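PDB 4RX1: putative rRNA methyltransferase, which probably methylates an adenine of 16S ribosomal RNA at N1. Local coordinates for residues W12-L17 with P91-G96; E59-V64 with F82-V87; L101-P106 with L135-N140. All coordinates share one frame; numbering follows the deposited sequence.

Contact 1. Residues W12-L17 with P91-G96; sequences WTRADL and PEELAG
Leu17 and Leu94 make the packed inner end of this contact, where the first turn of helix 14-21 meets the 3-10 turn 92-94. Leu17 CD2 lies 3.9 Å from Leu94 CD2, the two side chains crossing at about a right angle, and Leu17 CD2 also rests 3.6 Å from the backbone Glu93 O. With CG of Leu17 anti to the backbone N (chi1 177°), the branch leans from the helix toward the turn. Tyr50 and Leu81 touch Leu17, and Ile52 touches Leu94, which ties this end to the edge of the large sheet.

Farther out, Glu93 turns its aliphatic part to the helix start. Its CG sits 3.6 Å from Arg14 N and packs over one face of the Arg14 guanidinium, toward the rim of that group. A bend at chi2 (86°) carries the carboxylate aside, where OE2 is hydrogen-bonded to Met1 N. A water accepts from Arg14 N at 3.2 Å and donates weakly to Glu93 OE2. At the start of the helix, Thr13, the N-cap, and Asp16 form a capping box: Asp16 N gives a bond of 3.1 Å to Thr13 OG1, and Thr13 N one of 2.9 Å to Asp16 OD2.

The solvent side is looser. Arg14 NH2 meets Glu92 OE1 in a salt bridge modelled at 2.5 Å, a value short enough to be doubtful in detail. The carboxylate stands at the guanidinium edge with its plane turned 88° away, so the pair is joined through one nitrogen and one oxygen.

The chemistry thus implies apolar packing inside and a single-contact ion pair at the solvent side, while the nearby terminal amine and helix start would probably help keep the Glu93 carboxylate ionised.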
# COMPACT_ATOMS: atom_id res chain seq x y z
N TRP A 12 -11.97 16.26 -3.88
CA TRP A 12 -11.86 15.98 -5.32
C TRP A 12 -12.97 15.04 -5.74
O TRP A 12 -13.48 14.28 -4.92
CB TRP A 12 -10.53 15.29 -5.66
CG TRP A 12 -9.34 16.19 -5.81
CD1 TRP A 12 -9.15 17.41 -5.23
CD2 TRP A 12 -8.17 15.93 -6.60
NE1 TRP A 12 -7.92 17.93 -5.61
CE2 TRP A 12 -7.31 17.04 -6.45
CE3 TRP A 12 -7.77 14.87 -7.42
CZ2 TRP A 12 -6.07 17.11 -7.09
CZ3 TRP A 12 -6.54 14.95 -8.06
CH2 TRP A 12 -5.70 16.06 -7.89
N THR A 13 -13.32 15.07 -7.03
CA THR A 13 -14.28 14.12 -7.57
C THR A 13 -13.54 13.12 -8.44
O THR A 13 -12.38 13.34 -8.77
CB THR A 13 -15.33 14.81 -8.46
OG1 THR A 13 -14.69 15.36 -9.62
CG2 THR A 13 -16.02 15.92 -7.70
N ARG A 14 -14.23 12.05 -8.83
CA ARG A 14 -13.69 11.10 -9.82
C ARG A 14 -13.21 11.86 -11.05
O ARG A 14 -12.16 11.55 -11.62
CB ARG A 14 -14.76 10.07 -10.24
CG ARG A 14 -14.43 8.59 -9.94
CD ARG A 14 -15.69 7.69 -10.13
NE ARG A 14 -16.21 7.08 -8.90
CZ ARG A 14 -16.84 7.76 -7.95
NH1 ARG A 14 -17.02 9.05 -8.04
NH2 ARG A 14 -17.27 7.14 -6.90
N ALA A 15 -13.98 12.86 -11.46
CA ALA A 15 -13.63 13.62 -12.66
C ALA A 15 -12.30 14.34 -12.50
O ALA A 15 -11.44 14.30 -13.40
CB ALA A 15 -14.75 14.59 -13.03
N ASP A 16 -12.11 14.99 -11.35
CA ASP A 16 -10.87 15.69 -11.08
C ASP A 16 -9.69 14.72 -11.18
O ASP A 16 -8.67 15.03 -11.80
CB ASP A 16 -10.90 16.31 -9.68
CG ASP A 16 -11.94 17.39 -9.55
OD1 ASP A 16 -12.07 18.21 -10.48
OD2 ASP A 16 -12.64 17.41 -8.51
N LEU A 17 -9.86 13.54 -10.60
CA LEU A 17 -8.80 12.54 -10.61
C LEU A 17 -8.45 12.05 -12.01
O LEU A 17 -7.27 11.91 -12.36
CB LEU A 17 -9.17 11.34 -9.73
CG LEU A 17 -8.14 10.20 -9.73
CD1 LEU A 17 -6.76 10.69 -9.25
CD2 LEU A 17 -8.65 9.05 -8.86
N PRO A 91 -11.67 5.63 -0.41
CA PRO A 91 -12.53 6.45 -1.27
C PRO A 91 -12.93 5.73 -2.56
O PRO A 91 -12.06 5.16 -3.21
CB PRO A 91 -11.63 7.66 -1.60
CG PRO A 91 -10.22 7.17 -1.38
CD PRO A 91 -10.29 6.15 -0.31
N GLU A 92 -14.21 5.79 -2.93
CA GLU A 92 -14.70 5.12 -4.14
C GLU A 92 -14.03 5.58 -5.42
O GLU A 92 -13.96 4.85 -6.40
CB GLU A 92 -16.21 5.32 -4.33
CG GLU A 92 -16.72 6.68 -3.84
CD GLU A 92 -18.21 6.90 -4.09
OE1 GLU A 92 -18.77 6.30 -5.05
OE2 GLU A 92 -18.85 7.61 -3.29
N GLU A 93 -13.53 6.81 -5.40
CA GLU A 93 -12.89 7.36 -6.58
C GLU A 93 -11.65 6.55 -7.00
O GLU A 93 -11.19 6.65 -8.13
CB GLU A 93 -12.52 8.83 -6.33
CG GLU A 93 -13.72 9.76 -6.04
CD GLU A 93 -14.14 9.79 -4.56
OE1 GLU A 93 -13.85 8.82 -3.82
OE2 GLU A 93 -14.73 10.79 -4.14
N LEU A 94 -11.13 5.72 -6.09
CA LEU A 94 -9.92 4.95 -6.39
C LEU A 94 -10.21 3.56 -6.96
O LEU A 94 -9.29 2.86 -7.35
CB LEU A 94 -9.01 4.82 -5.16
CG LEU A 94 -8.35 6.12 -4.67
CD1 LEU A 94 -7.40 5.85 -3.50
CD2 LEU A 94 -7.62 6.88 -5.82
N ALA A 95 -11.49 3.18 -7.01
CA ALA A 95 -11.84 1.82 -7.42
C ALA A 95 -11.23 1.41 -8.76
O ALA A 95 -11.37 2.13 -9.76
CB ALA A 95 -13.34 1.65 -7.45
N GLY A 96 -10.54 0.27 -8.78
CA GLY A 96 -10.08 -0.33 -10.03
C GLY A 96 -8.97 0.39 -10.77
O GLY A 96 -8.71 0.09 -11.94
O HOH W 1 -16.62 12.07 -6.69

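Contact 2. Residues E59-V64 with F82-V87; sequences ERMREV and FVVASV
Met61 and Phe82 mark the nearest backbone approach, their CA atoms 7.0 Å apart, where the 3-10 turn 59-61 leading into helix 62-68 passes over strand 80-84. The Phe82 ring is gripped in two ways. Val64 CG1 comes down over one face, 3.6 Å from the ring centroid and 17° off the normal, a CH-pi contact; the Val64 torsion that sets CG1 between the backbone N and the carbonyl carbon (chi1 79°) aims this methyl at the ring. Met61 SD stands instead at the ring edge, 5.4 Å from the centroid, in a Met-aromatic contact, and also meets Phe82 CB at 3.9 Å. A bend about the CG-SD bond brings Met61 CE to 3.4 Å from Val83 O and 4.0 Å from Val84 CB. Were the Phe82 ring cut back to an alanine methyl, Val64 CG1 and the Met61 sulfur would probably lose their aromatic partner, with a gap likely to open between helix and strand. The contact belongs to the beta-alpha-beta unit of strand 49-55, helix 62-68 and strand 80-84. In helix 37-45, Val39 touches Phe82 and Tyr40 touches Val64, and strand 2-5 bonds to the backbone of Phe82 and Val84.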
# COMPACT_ATOMS: atom_id res chain seq x y z
N GLU A 59 -1.92 15.12 8.30
CA GLU A 59 -0.75 15.87 8.70
C GLU A 59 0.54 15.09 8.50
O GLU A 59 1.58 15.68 8.22
CB GLU A 59 -0.87 16.40 10.13
CG GLU A 59 -1.02 15.34 11.24
CD GLU A 59 -2.42 14.70 11.36
OE1 GLU A 59 -3.44 15.22 10.82
OE2 GLU A 59 -2.52 13.71 12.11
N ARG A 60 0.46 13.76 8.53
CA ARG A 60 1.65 12.96 8.28
C ARG A 60 2.15 13.24 6.87
O ARG A 60 3.34 13.08 6.57
CB ARG A 60 1.35 11.46 8.41
CG ARG A 60 1.11 10.96 9.82
CD ARG A 60 1.01 9.42 9.86
NE ARG A 60 0.56 8.99 11.18
CZ ARG A 60 -0.55 8.31 11.42
NH1 ARG A 60 -1.34 7.92 10.42
NH2 ARG A 60 -0.85 7.99 12.67
N MET A 61 1.22 13.66 6.00
CA MET A 61 1.51 13.86 4.58
C MET A 61 1.71 15.33 4.21
O MET A 61 1.84 15.65 3.03
CB MET A 61 0.39 13.26 3.71
CG MET A 61 0.33 11.72 3.72
SD MET A 61 -1.04 10.98 2.79
CE MET A 61 -2.45 11.59 3.73
N ARG A 62 1.73 16.22 5.20
CA ARG A 62 1.79 17.66 4.91
C ARG A 62 3.04 18.06 4.10
O ARG A 62 2.94 18.70 3.05
CB ARG A 62 1.77 18.49 6.20
CG ARG A 62 1.89 19.99 5.91
CD ARG A 62 2.31 20.82 7.11
NE ARG A 62 3.57 20.34 7.66
CZ ARG A 62 4.76 20.60 7.13
NH1 ARG A 62 4.83 21.32 6.01
NH2 ARG A 62 5.86 20.14 7.70
N GLU A 63 4.20 17.66 4.60
CA GLU A 63 5.49 17.98 4.01
C GLU A 63 5.61 17.52 2.57
O GLU A 63 5.90 18.31 1.66
CB GLU A 63 6.61 17.34 4.85
CG GLU A 63 7.99 17.61 4.29
CD GLU A 63 9.13 17.10 5.18
OE1 GLU A 63 8.86 16.54 6.27
OE2 GLU A 63 10.30 17.20 4.73
N VAL A 64 5.36 16.23 2.37
CA VAL A 64 5.55 15.63 1.07
C VAL A 64 4.54 16.18 0.05
O VAL A 64 4.92 16.51 -1.08
CB VAL A 64 5.54 14.05 1.15
CG1 VAL A 64 4.09 13.49 1.27
CG2 VAL A 64 6.23 13.45 -0.03
N PHE A 82 -1.63 12.74 -2.80
CA PHE A 82 -1.75 12.27 -1.43
C PHE A 82 -3.16 12.41 -0.91
O PHE A 82 -3.76 13.49 -0.94
CB PHE A 82 -0.72 12.96 -0.52
CG PHE A 82 0.68 12.69 -0.95
CD1 PHE A 82 1.33 11.54 -0.54
CD2 PHE A 82 1.33 13.54 -1.86
CE1 PHE A 82 2.63 11.26 -0.98
CE2 PHE A 82 2.62 13.26 -2.30
CZ PHE A 82 3.27 12.12 -1.86
N VAL A 83 -3.68 11.28 -0.45
CA VAL A 83 -5.08 11.16 -0.15
C VAL A 83 -5.24 10.72 1.29
O VAL A 83 -4.53 9.79 1.74
CB VAL A 83 -5.70 10.13 -1.10
CG1 VAL A 83 -7.13 9.79 -0.68
CG2 VAL A 83 -5.64 10.67 -2.53
N VAL A 84 -6.12 11.39 2.03
CA VAL A 84 -6.40 10.96 3.41
C VAL A 84 -7.60 10.02 3.51
O VAL A 84 -8.70 10.35 3.09
CB VAL A 84 -6.39 12.14 4.45
CG1 VAL A 84 -6.16 13.48 3.78
CG2 VAL A 84 -7.62 12.14 5.32
N ALA A 85 -7.35 8.81 4.02
CA ALA A 85 -8.35 7.75 4.18
C ALA A 85 -7.72 6.56 4.89
O ALA A 85 -6.49 6.43 4.91
CB ALA A 85 -8.87 7.30 2.81
N SER A 86 -8.55 5.72 5.50
CA SER A 86 -8.12 4.43 6.05
C SER A 86 -8.63 3.27 5.21
O SER A 86 -9.61 3.42 4.48
CB SER A 86 -8.65 4.24 7.46
OG SER A 86 -10.06 4.23 7.41
N VAL A 87 -8.00 2.11 5.36
CA VAL A 87 -8.46 0.90 4.67
C VAL A 87 -9.92 0.56 4.97
O VAL A 87 -10.57 -0.12 4.18
CB VAL A 87 -7.64 -0.35 5.10
CG1 VAL A 87 -6.59 -0.69 4.07
CG2 VAL A 87 -7.01 -0.12 6.46

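Contact 3. Residues L101-P106 with L135-N140; sequences LTLNFP and LIALLN
Leu101 to Asn104 pair in parallel with Leu135 to Leu138, the strand axes 4.7 Å apart and inclined by 7°. Four backbone hydrogen bonds run alternately between them. Ile136 N bonds to Leu101 O at 2.8 Å, Leu103 N to Ile136 O at 2.9 Å, and Leu138 N to Leu103 O at 2.9 Å; the last, Phe105 N to Leu138 O, is more bent (137° at the hydrogen), as the chain leaves the strand. CA-H...O contacts fill in between, such as Thr102 CA to Ile136 O at 3.3 Å.

Among apolar contacts, Leu103 CD1 meets Leu135 CD2 at 3.7 Å and Ala137 CB more distantly, and Pro106 CG packs on Leu139 CD2. On the face of Thr102 and Ile136, the Leu138 CD1 methyl lies alongside a polar atom, Asn104 OD1, at 3.8 Å. The Phe105 chi1 of -58° swings its ring across to the second strand, edge toward Asn140 CB (CD1 to CB 3.5 Å).

A water bridges Pro106 O and Asn140 N, donating to the first and accepting from the second. Asn140 OD1 turns elsewhere, to Ser142.

These are the parallel fourth and fifth strands of the 3-2-1-4-5-7-6 sheet of Rossmann-like (class I) methyltransferases: 26-31 flanks 98-104, its Asp30 bonded to Thr102 OG1, 206-213 flanks 133-140, and helix 108-115 packs on Leu103 and Leu139.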
# COMPACT_ATOMS: atom_id res chain seq x y z
N LEU A 101 -0.38 -2.12 -6.08
CA LEU A 101 -0.85 -1.64 -4.80
C LEU A 101 0.18 -2.07 -3.78
O LEU A 101 0.42 -3.27 -3.62
CB LEU A 101 -2.21 -2.24 -4.44
CG LEU A 101 -2.92 -1.64 -3.21
CD1 LEU A 101 -4.40 -1.95 -3.27
CD2 LEU A 101 -2.35 -2.09 -1.87
N THR A 102 0.77 -1.12 -3.07
CA THR A 102 1.78 -1.47 -2.09
C THR A 102 1.31 -1.25 -0.68
O THR A 102 0.63 -0.25 -0.38
CB THR A 102 3.10 -0.66 -2.26
OG1 THR A 102 2.84 0.74 -2.09
CG2 THR A 102 3.71 -0.92 -3.63
N LEU A 103 1.69 -2.18 0.19
CA LEU A 103 1.59 -1.99 1.63
C LEU A 103 2.97 -2.21 2.22
O LEU A 103 3.47 -3.34 2.23
CB LEU A 103 0.58 -2.95 2.24
CG LEU A 103 -0.81 -2.86 1.60
CD1 LEU A 103 -1.17 -4.19 0.93
CD2 LEU A 103 -1.85 -2.44 2.62
N ASN A 104 3.59 -1.12 2.63
CA ASN A 104 4.94 -1.12 3.18
C ASN A 104 4.90 -1.02 4.70
O ASN A 104 4.47 0.01 5.24
CB ASN A 104 5.75 0.05 2.60
CG ASN A 104 5.95 -0.07 1.10
OD1 ASN A 104 6.21 -1.16 0.59
ND2 ASN A 104 5.81 1.04 0.38
N PHE A 105 5.34 -2.07 5.39
CA PHE A 105 5.35 -2.11 6.85
C PHE A 105 4.03 -1.66 7.49
O PHE A 105 4.00 -0.72 8.29
CB PHE A 105 6.55 -1.30 7.38
CG PHE A 105 7.88 -1.78 6.88
CD1 PHE A 105 8.37 -3.03 7.25
CD2 PHE A 105 8.64 -1.02 6.00
CE1 PHE A 105 9.59 -3.50 6.76
CE2 PHE A 105 9.87 -1.49 5.52
CZ PHE A 105 10.34 -2.73 5.90
N PRO A 106 2.93 -2.33 7.15
CA PRO A 106 1.67 -1.90 7.77
C PRO A 106 1.71 -2.14 9.28
O PRO A 106 2.36 -3.10 9.72
CB PRO A 106 0.64 -2.83 7.15
CG PRO A 106 1.44 -4.07 6.77
CD PRO A 106 2.77 -3.54 6.32
N LEU A 135 -0.83 -6.77 -5.90
CA LEU A 135 -0.70 -6.36 -4.50
C LEU A 135 0.67 -6.80 -4.03
O LEU A 135 1.00 -7.99 -4.14
CB LEU A 135 -1.77 -7.03 -3.63
CG LEU A 135 -1.97 -6.62 -2.15
CD1 LEU A 135 -3.27 -7.21 -1.59
CD2 LEU A 135 -0.83 -7.10 -1.26
N ILE A 136 1.43 -5.87 -3.46
CA ILE A 136 2.77 -6.14 -2.95
C ILE A 136 2.89 -5.68 -1.49
O ILE A 136 2.73 -4.49 -1.19
CB ILE A 136 3.83 -5.41 -3.81
CG1 ILE A 136 3.68 -5.81 -5.28
CG2 ILE A 136 5.26 -5.72 -3.34
CD1 ILE A 136 4.74 -5.20 -6.17
N ALA A 137 3.19 -6.61 -0.59
CA ALA A 137 3.23 -6.30 0.83
C ALA A 137 4.58 -6.63 1.41
O ALA A 137 5.14 -7.70 1.11
CB ALA A 137 2.13 -7.04 1.60
N LEU A 138 5.10 -5.69 2.20
CA LEU A 138 6.35 -5.88 2.94
C LEU A 138 5.97 -6.02 4.40
O LEU A 138 5.50 -5.07 5.03
CB LEU A 138 7.28 -4.69 2.75
CG LEU A 138 8.15 -4.69 1.49
CD1 LEU A 138 9.10 -3.47 1.47
CD2 LEU A 138 8.94 -5.99 1.40
N LEU A 139 6.15 -7.22 4.94
CA LEU A 139 5.57 -7.54 6.23
C LEU A 139 6.65 -7.67 7.29
O LEU A 139 7.59 -8.43 7.12
CB LEU A 139 4.79 -8.84 6.11
CG LEU A 139 3.63 -8.73 5.13
CD1 LEU A 139 2.79 -9.98 5.17
CD2 LEU A 139 2.76 -7.48 5.40
N ASN A 140 6.49 -6.94 8.39
CA ASN A 140 7.46 -6.98 9.49
C ASN A 140 6.79 -6.80 10.85
O ASN A 140 5.97 -5.89 11.04
CB ASN A 140 8.52 -5.91 9.29
CG ASN A 140 9.59 -5.96 10.37
OD1 ASN A 140 9.36 -5.53 11.51
ND2 ASN A 140 10.77 -6.46 10.02
O HOH W 2 4.46 -4.71 8.79

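How the contacts relate
Along the chain contact 2 is nested inside the loop closed by contact 1, and contact 3 opens after both. The centres of contacts 1 and 2 lie about 16 Å apart, those of 2 and 3 about 17 Å, and those of 1 and 3 about 22 Å. Contacts 1 and 2 touch where Pro91 CD packs on Ala85 CB at 3.6 Å; neither touches contact 3. Contacts 2 and 3 reach the same mixed sheet, at outer strand 80-84 and inner strands 98-104 and 133-140. Together they span edge and middle of a Rossmann-like methyltransferase fold, while contact 1 joins the start of helix 14-21 to the loop between strands 80-84 and 98-104, beside the edge strand.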